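Local structure of NEDD8-conjugating enzyme UBC12 (Saccharomyces cerevisiae, 3O2U) at residues F84-N89 / E95-V100; I69-P72 / N78-S81. The protein accepts the ubiquitin-like protein Rub1 (NEDD8) from its E1 enzyme as a thioester and catalyses its covalent attachment to other proteins, chiefly the cullin Cdc53. One frame throughout, in Å; residues are numbered along the deposited sequence. Where two conformers were deposited one is given.

Contact 1: F84-N89 / E95-V100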
ATOM      1  N   PHE A  84      -5.928   0.061  -2.496  1.00 16.20           N
ATOM      2  CA  PHE A  84      -4.652   0.749  -2.309  1.00 13.99           C
ATOM      3  C   PHE A  84      -3.755   0.407  -3.491  1.00 16.31           C
ATOM      4  O   PHE A  84      -3.799  -0.706  -4.017  1.00 15.40           O
ATOM      5  CB  PHE A  84      -3.920   0.257  -1.048  1.00 11.37           C
ATOM      6  CG  PHE A  84      -4.666   0.497   0.233  1.00 16.68           C
ATOM      7  CD1 PHE A  84      -4.400   1.619   1.015  1.00 15.92           C
ATOM      8  CD2 PHE A  84      -5.637  -0.400   0.660  1.00 15.03           C
ATOM      9  CE1 PHE A  84      -5.093   1.833   2.224  1.00 18.69           C
ATOM     10  CE2 PHE A  84      -6.329  -0.192   1.864  1.00 14.38           C
ATOM     11  CZ  PHE A  84      -6.059   0.920   2.639  1.00 15.33           C
ATOM     12  N   ASN A  85      -2.924   1.356  -3.890  1.00 16.04           N
ATOM     13  CA  ASN A  85      -1.862   1.066  -4.840  1.00 15.61           C
ATOM     14  C   ASN A  85      -0.575   0.937  -4.047  1.00 16.92           C
ATOM     15  O   ASN A  85      -0.323   1.732  -3.138  1.00 16.58           O
ATOM     16  CB  ASN A  85      -1.723   2.186  -5.869  1.00 19.93           C
ATOM     17  CG  ASN A  85      -2.400   1.865  -7.195  1.00 22.25           C
ATOM     18  OD1 ASN A  85      -2.874   0.752  -7.417  1.00 27.50           O
ATOM     19  ND2 ASN A  85      -2.450   2.848  -8.078  1.00 24.48           N
ATOM     20  N   LEU A  86       0.219  -0.075  -4.366  1.00 14.30           N
ATOM     21  CA  LEU A  86       1.545  -0.228  -3.769  1.00 17.17           C
ATOM     22  C   LEU A  86       2.595  -0.093  -4.874  1.00 17.11           C
ATOM     23  O   LEU A  86       2.604  -0.901  -5.814  1.00 17.82           O
ATOM     24  CB  LEU A  86       1.679  -1.599  -3.095  1.00 15.49           C
ATOM     25  CG  LEU A  86       1.029  -1.816  -1.715  1.00 15.36           C
ATOM     26  CD1 LEU A  86      -0.473  -1.600  -1.760  1.00 17.29           C
ATOM     27  CD2 LEU A  86       1.332  -3.210  -1.246  1.00 10.42           C
ATOM     28  N   ASP A  87       3.463   0.913  -4.765  1.00 17.58           N
ATOM     29  CA  ASP A  87       4.465   1.227  -5.791  0.55 19.89           C
ATOM     30  C   ASP A  87       5.879   0.926  -5.276  1.00 18.68           C
ATOM     31  O   ASP A  87       6.325   1.541  -4.299  1.00 17.44           O
ATOM     32  CB  ASP A  87       4.391   2.712  -6.169  0.55 20.33           C
ATOM     33  CG  ASP A  87       3.000   3.151  -6.605  0.55 23.24           C
ATOM     34  OD1 ASP A  87       2.225   2.318  -7.097  0.55 24.53           O
ATOM     35  OD2 ASP A  87       2.676   4.350  -6.461  0.55 30.88           O
ATOM     36  N   PHE A  88       6.577   0.015  -5.938  1.00 16.63           N
ATOM     37  CA  PHE A  88       7.891  -0.446  -5.494  1.00 19.97           C
ATOM     38  C   PHE A  88       8.989   0.239  -6.290  1.00 23.83           C
ATOM     39  O   PHE A  88       8.876   0.376  -7.499  1.00 24.15           O
ATOM     40  CB  PHE A  88       8.001  -1.955  -5.697  1.00 15.27           C
ATOM     41  CG  PHE A  88       7.033  -2.738  -4.877  1.00 16.85           C
ATOM     42  CD1 PHE A  88       7.451  -3.393  -3.732  1.00 17.05           C
ATOM     43  CD2 PHE A  88       5.695  -2.787  -5.222  1.00 15.85           C
ATOM     44  CE1 PHE A  88       6.552  -4.090  -2.958  1.00 17.46           C
ATOM     45  CE2 PHE A  88       4.788  -3.487  -4.457  1.00 17.12           C
ATOM     46  CZ  PHE A  88       5.218  -4.144  -3.323  1.00 18.97           C
ATOM     47  N   ASN A  89      10.047   0.673  -5.615  1.00 26.24           N
ATOM     48  CA  ASN A  89      11.224   1.190  -6.319  1.00 24.96           C
ATOM     49  C   ASN A  89      12.321   0.124  -6.347  1.00 27.40           C
ATOM     50  O   ASN A  89      12.126  -0.985  -5.834  1.00 21.98           O
ATOM     51  CB  ASN A  89      11.703   2.499  -5.682  1.00 24.00           C
ATOM     52  CG  ASN A  89      12.096   2.332  -4.233  1.00 26.60           C
ATOM     53  OD1 ASN A  89      12.514   1.253  -3.810  1.00 23.04           O
ATOM     54  ND2 ASN A  89      11.981   3.411  -3.460  1.00 30.86           N
ATOM     55  N   GLU A  95      13.742  -0.415   1.294  1.00 19.75           N
ATOM     56  CA  GLU A  95      12.585   0.457   1.468  1.00 22.45           C
ATOM     57  C   GLU A  95      11.321  -0.307   1.101  1.00 16.93           C
ATOM     58  O   GLU A  95      11.324  -1.076   0.139  1.00 19.88           O
ATOM     59  CB  GLU A  95      12.690   1.681   0.559  1.00 24.02           C
ATOM     60  CG  GLU A  95      13.887   2.567   0.855  1.00 28.57           C
ATOM     61  CD  GLU A  95      13.519   3.830   1.578  1.00 35.94           C
ATOM     62  OE1 GLU A  95      12.586   4.527   1.116  1.00 41.81           O
ATOM     63  OE2 GLU A  95      14.172   4.132   2.604  1.00 40.96           O
ATOM     64  N   PRO A  96      10.234  -0.081   1.844  1.00 18.75           N
ATOM     65  CA  PRO A  96       8.943  -0.686   1.500  1.00 20.79           C
ATOM     66  C   PRO A  96       8.312   0.033   0.312  1.00 18.64           C
ATOM     67  O   PRO A  96       8.767   1.123  -0.044  1.00 16.78           O
ATOM     68  CB  PRO A  96       8.111  -0.434   2.762  1.00 22.83           C
ATOM     69  CG  PRO A  96       8.660   0.863   3.290  1.00 22.79           C
ATOM     70  CD  PRO A  96      10.150   0.726   3.080  1.00 22.57           C
ATOM     71  N   PRO A  97       7.269  -0.552  -0.295  1.00 16.08           N
ATOM     72  CA  PRO A  97       6.633   0.212  -1.375  1.00 18.85           C
ATOM     73  C   PRO A  97       5.988   1.456  -0.812  1.00 20.52           C
ATOM     74  O   PRO A  97       5.681   1.509   0.382  1.00 16.36           O
ATOM     75  CB  PRO A  97       5.537  -0.737  -1.873  1.00 16.16           C
ATOM     76  CG  PRO A  97       5.183  -1.561  -0.630  1.00 15.42           C
ATOM     77  CD  PRO A  97       6.550  -1.808  -0.010  1.00 15.59           C
ATOM     78  N   LYS A  98       5.786   2.453  -1.667  1.00 17.10           N
ATOM     79  CA  LYS A  98       4.910   3.568  -1.328  1.00 19.20           C
ATOM     80  C   LYS A  98       3.460   3.072  -1.367  1.00 17.16           C
ATOM     81  O   LYS A  98       3.073   2.405  -2.298  1.00 15.59           O
ATOM     82  CB  LYS A  98       5.099   4.699  -2.338  1.00 20.05           C
ATOM     83  CG  LYS A  98       4.025   5.773  -2.267  1.00 26.20           C
ATOM     84  CD  LYS A  98       4.561   7.079  -2.805  1.00 34.59           C
ATOM     85  CE  LYS A  98       3.534   8.191  -2.693  1.00 40.88           C
ATOM     86  NZ  LYS A  98       2.423   7.947  -3.647  1.00 42.90           N
ATOM     87  N   VAL A  99       2.673   3.370  -0.339  1.00 15.40           N
ATOM     88  CA  VAL A  99       1.293   2.913  -0.292  1.00 16.63           C
ATOM     89  C   VAL A  99       0.386   4.138  -0.421  1.00 20.46           C
ATOM     90  O   VAL A  99       0.582   5.134   0.275  1.00 21.35           O
ATOM     91  CB  VAL A  99       1.021   2.150   1.025  1.00 18.47           C
ATOM     92  CG1 VAL A  99      -0.453   1.758   1.155  1.00 18.55           C
ATOM     93  CG2 VAL A  99       1.942   0.933   1.116  1.00 16.15           C
ATOM     94  N   VAL A 100      -0.573   4.069  -1.336  1.00 15.79           N
ATOM     95  CA  VAL A 100      -1.531   5.154  -1.541  1.00 16.20           C
ATOM     96  C   VAL A 100      -2.947   4.602  -1.496  1.00 16.78           C
ATOM     97  O   VAL A 100      -3.279   3.691  -2.256  1.00 17.24           O
ATOM     98  CB  VAL A 100      -1.329   5.820  -2.928  1.00 19.57           C
ATOM     99  CG1 VAL A 100      -2.328   6.936  -3.133  1.00 22.93           C
ATOM    100  CG2 VAL A 100       0.086   6.353  -3.061  1.00 24.50           C
TER
HETATM  101  O   HOH W   1      10.164  -0.098  -2.772  1.00 22.33           O

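Contact 2: I69-P72 / N78-S81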
ATOM      1  N   ILE A  69      -6.961  -4.740  -2.560  1.00 18.03           N
ATOM      2  CA  ILE A  69      -8.350  -4.408  -2.233  1.00 15.86           C
ATOM      3  C   ILE A  69      -8.791  -5.080  -0.927  1.00 17.22           C
ATOM      4  O   ILE A  69      -8.918  -6.302  -0.855  1.00 19.82           O
ATOM      5  CB  ILE A  69      -9.304  -4.831  -3.354  1.00 18.63           C
ATOM      6  CG1 ILE A  69      -8.909  -4.146  -4.671  1.00 17.80           C
ATOM      7  CG2 ILE A  69     -10.748  -4.485  -2.969  1.00 20.46           C
ATOM      8  CD1 ILE A  69      -9.690  -4.623  -5.884  1.00 23.01           C
ATOM      9  N   VAL A  70      -9.016  -4.271   0.105  1.00 17.49           N
ATOM     10  CA  VAL A  70      -9.441  -4.775   1.405  1.00 16.21           C
ATOM     11  C   VAL A  70     -10.963  -4.652   1.544  1.00 19.40           C
ATOM     12  O   VAL A  70     -11.513  -3.558   1.420  1.00 17.26           O
ATOM     13  CB  VAL A  70      -8.703  -4.018   2.536  1.00 20.80           C
ATOM     14  CG1 VAL A  70      -9.083  -4.565   3.899  1.00 19.61           C
ATOM     15  CG2 VAL A  70      -7.179  -4.156   2.331  1.00 18.96           C
ATOM     16  N   ARG A  71     -11.621  -5.790   1.772  1.00 15.84           N
ATOM     17  CA  ARG A  71     -13.072  -5.849   1.987  1.00 21.33           C
ATOM     18  C   ARG A  71     -13.355  -6.625   3.282  1.00 15.60           C
ATOM     19  O   ARG A  71     -13.569  -7.833   3.252  1.00 18.18           O
ATOM     20  CB  ARG A  71     -13.760  -6.535   0.801  1.00 19.62           C
ATOM     21  CG  ARG A  71     -15.297  -6.466   0.827  1.00 23.65           C
ATOM     22  CD  ARG A  71     -15.867  -6.958  -0.492  1.00 23.04           C
ATOM     23  NE  ARG A  71     -17.334  -6.916  -0.553  1.00 24.61           N
ATOM     24  CZ  ARG A  71     -18.120  -7.928  -0.182  1.00 32.00           C
ATOM     25  NH1 ARG A  71     -17.586  -9.046   0.304  1.00 22.18           N
ATOM     26  NH2 ARG A  71     -19.439  -7.823  -0.283  1.00 27.10           N
ATOM     27  N   PRO A  72     -13.311  -5.934   4.420  1.00 17.05           N
ATOM     28  CA  PRO A  72     -13.443  -6.571   5.736  1.00 23.56           C
ATOM     29  C   PRO A  72     -14.809  -7.226   5.861  1.00 24.54           C
ATOM     30  O   PRO A  72     -15.771  -6.702   5.301  1.00 22.23           O
ATOM     31  CB  PRO A  72     -13.363  -5.387   6.702  1.00 24.27           C
ATOM     32  CG  PRO A  72     -12.639  -4.340   5.958  1.00 22.53           C
ATOM     33  CD  PRO A  72     -13.059  -4.487   4.532  1.00 18.48           C
ATOM     34  N   ASN A  78     -17.119  -3.082   7.793  1.00 22.06           N
ATOM     35  CA  ASN A  78     -17.601  -4.334   7.232  1.00 22.60           C
ATOM     36  C   ASN A  78     -18.261  -4.150   5.871  1.00 25.03           C
ATOM     37  O   ASN A  78     -19.112  -3.274   5.679  1.00 24.31           O
ATOM     38  CB  ASN A  78     -18.525  -5.076   8.213  1.00 25.13           C
ATOM     39  CG  ASN A  78     -19.833  -4.350   8.450  1.00 26.44           C
ATOM     40  OD1 ASN A  78     -20.783  -4.525   7.708  1.00 32.47           O
ATOM     41  ND2 ASN A  78     -19.877  -3.520   9.476  1.00 31.04           N
ATOM     42  N   TYR A  79     -17.822  -4.976   4.926  1.00 24.70           N
ATOM     43  CA  TYR A  79     -18.349  -5.024   3.561  1.00 21.47           C
ATOM     44  C   TYR A  79     -18.098  -3.792   2.671  1.00 25.73           C
ATOM     45  O   TYR A  79     -18.581  -3.724   1.535  1.00 26.30           O
ATOM     46  CB  TYR A  79     -19.815  -5.451   3.589  1.00 25.78           C
ATOM     47  CG  TYR A  79     -19.911  -6.842   4.159  1.00 25.18           C
ATOM     48  CD1 TYR A  79     -19.695  -7.944   3.354  1.00 23.77           C
ATOM     49  CD2 TYR A  79     -20.140  -7.050   5.513  1.00 27.94           C
ATOM     50  CE1 TYR A  79     -19.746  -9.218   3.856  1.00 24.24           C
ATOM     51  CE2 TYR A  79     -20.201  -8.340   6.035  1.00 30.04           C
ATOM     52  CZ  TYR A  79     -19.993  -9.418   5.193  1.00 29.22           C
ATOM     53  OH  TYR A  79     -20.039 -10.705   5.675  1.00 33.68           O
ATOM     54  N   GLY A  80     -17.331  -2.834   3.177  1.00 20.57           N
ATOM     55  CA  GLY A  80     -16.814  -1.771   2.324  1.00 23.25           C
ATOM     56  C   GLY A  80     -15.556  -2.246   1.608  1.00 22.24           C
ATOM     57  O   GLY A  80     -14.813  -3.062   2.143  1.00 20.82           O
ATOM     58  N   SER A  81     -15.307  -1.746   0.399  1.00 22.68           N
ATOM     59  CA  SER A  81     -14.097  -2.114  -0.335  1.00 16.25           C
ATOM     60  C   SER A  81     -13.115  -0.935  -0.435  1.00 19.45           C
ATOM     61  O   SER A  81     -13.412   0.071  -1.081  1.00 18.15           O
ATOM     62  CB  SER A  81     -14.461  -2.645  -1.731  1.00 19.47           C
ATOM     63  OG  SER A  81     -15.162  -3.877  -1.632  1.00 24.27           O
TER
HETATM   64  O   HOH W   2     -20.711  -5.137  -0.758  1.00 30.37           O
HETATM   65  O   HOH W   3     -17.635  -3.892  -0.965  1.00 31.44           O

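Contact 1: F84-N89 / E95-V100
Phe-88 and Pro-97 meet where the antiparallel hairpin of strands 82-87 and 98-101 in the UBC fold opens toward its turn. The phenyl ring, traced outward from CB, turns one face to the proline: Pro-97 CB stands over the ring centre, about equally far from all six ring atoms and 6° off the normal, in a CH-pi contact. Pro-97 CG leans to the far side, 3.7 Å from Phe-88 CE1 and close to CZ. With Phe-88 CG beside its own backbone N (chi1 -64°), the ring lies alongside the pyrrolidine. Tyr-92 adds an edge-to-face ring contact. Leu-86 CG packs on Val-99 CG2 at 4.1 Å, while Val-99 CG1 meets Phe-84 CD1; these apolar groups face helix 131-143 and the loop with Leu-121. Asn-85 N donates a hydrogen bond to Val-100 O at 2.9 Å and Asp-87 N one to Lys-98 O, each returned by the partner's N-H. On the other sheet face, Asp-87 is salt-bridged to Lys-65. Proline suits position 97, where the ladder ends and no amide hydrogen is called for. Apolar contacts thus bind one face to the core; the other, mixing Val-100 and Asn-85 with charged residues, probably tolerates solvent.

Contact 2: I69-P72 / N78-S81
Arg-71 and Tyr-79 meet across the loop that connects the neighbouring antiparallel strands 65-70 and 82-87 of the UBC-fold sheet. A single direct hydrogen bond ties the segments: Tyr-79 N gives its hydrogen to Pro-72 O at 2.7 Å, nearly straight at 171°, with the donor tilted out of the carbonyl plane. Weaker CA-H...O contacts run beside it, from Arg-71 CA to Gly-80 O at 3.3 Å and from Ser-81 CA to Val-70 O at 3.4 Å. Gly-80 O also meets Pro-72 CD at 3.3 Å.

Van der Waals contact comes from the long arginine. With CG anti to the backbone N (chi1 -171°) and the chain extended to NE, its methylenes pass Ser-81 OG, Arg-71 CD at 3.4 Å, and its guanidinium reaches the tyrosine. The two planes stand 82° apart: Arg-71 NH2 approaches the ring edge at Tyr-79 CD1, 3.6 Å away, and CD1 lies over a guanidinium face, so the ring is not stacked on the charge. Arginine fits here because its methylenes lie along Ser-81 OG and Gly-80 O while its charged end stays hydrated.

Water adds polar links. One molecule accepts from Arg-71 NH2. A second accepts from Arg-71 NE, apparently donates to Tyr-79 O at 2.7 Å, and lies 2.6 Å from Ser-81 OG.

In the fold
Contact 2 closes first along the chain and contact 1 follows in series; their centres lie 20 Å apart. Both reach the four-stranded antiparallel sheet of the UBC fold, in which strands 65-70 and 82-87 are neighbours and 98-101 forms an edge. Contact 2 spans the connection leading into strand 82-87, and contact 1 pairs that strand with the next. They touch directly through Phe-84 CE2 and Val-70 CG2, 4.1 Å apart, and helix 131-143 packs against both. Contact 1 is thus part of the framework near the predicted thioester cysteine, Cys-117, about 10 Å from Val-99 between side chains, whereas contact 2 closes a turn away from that site.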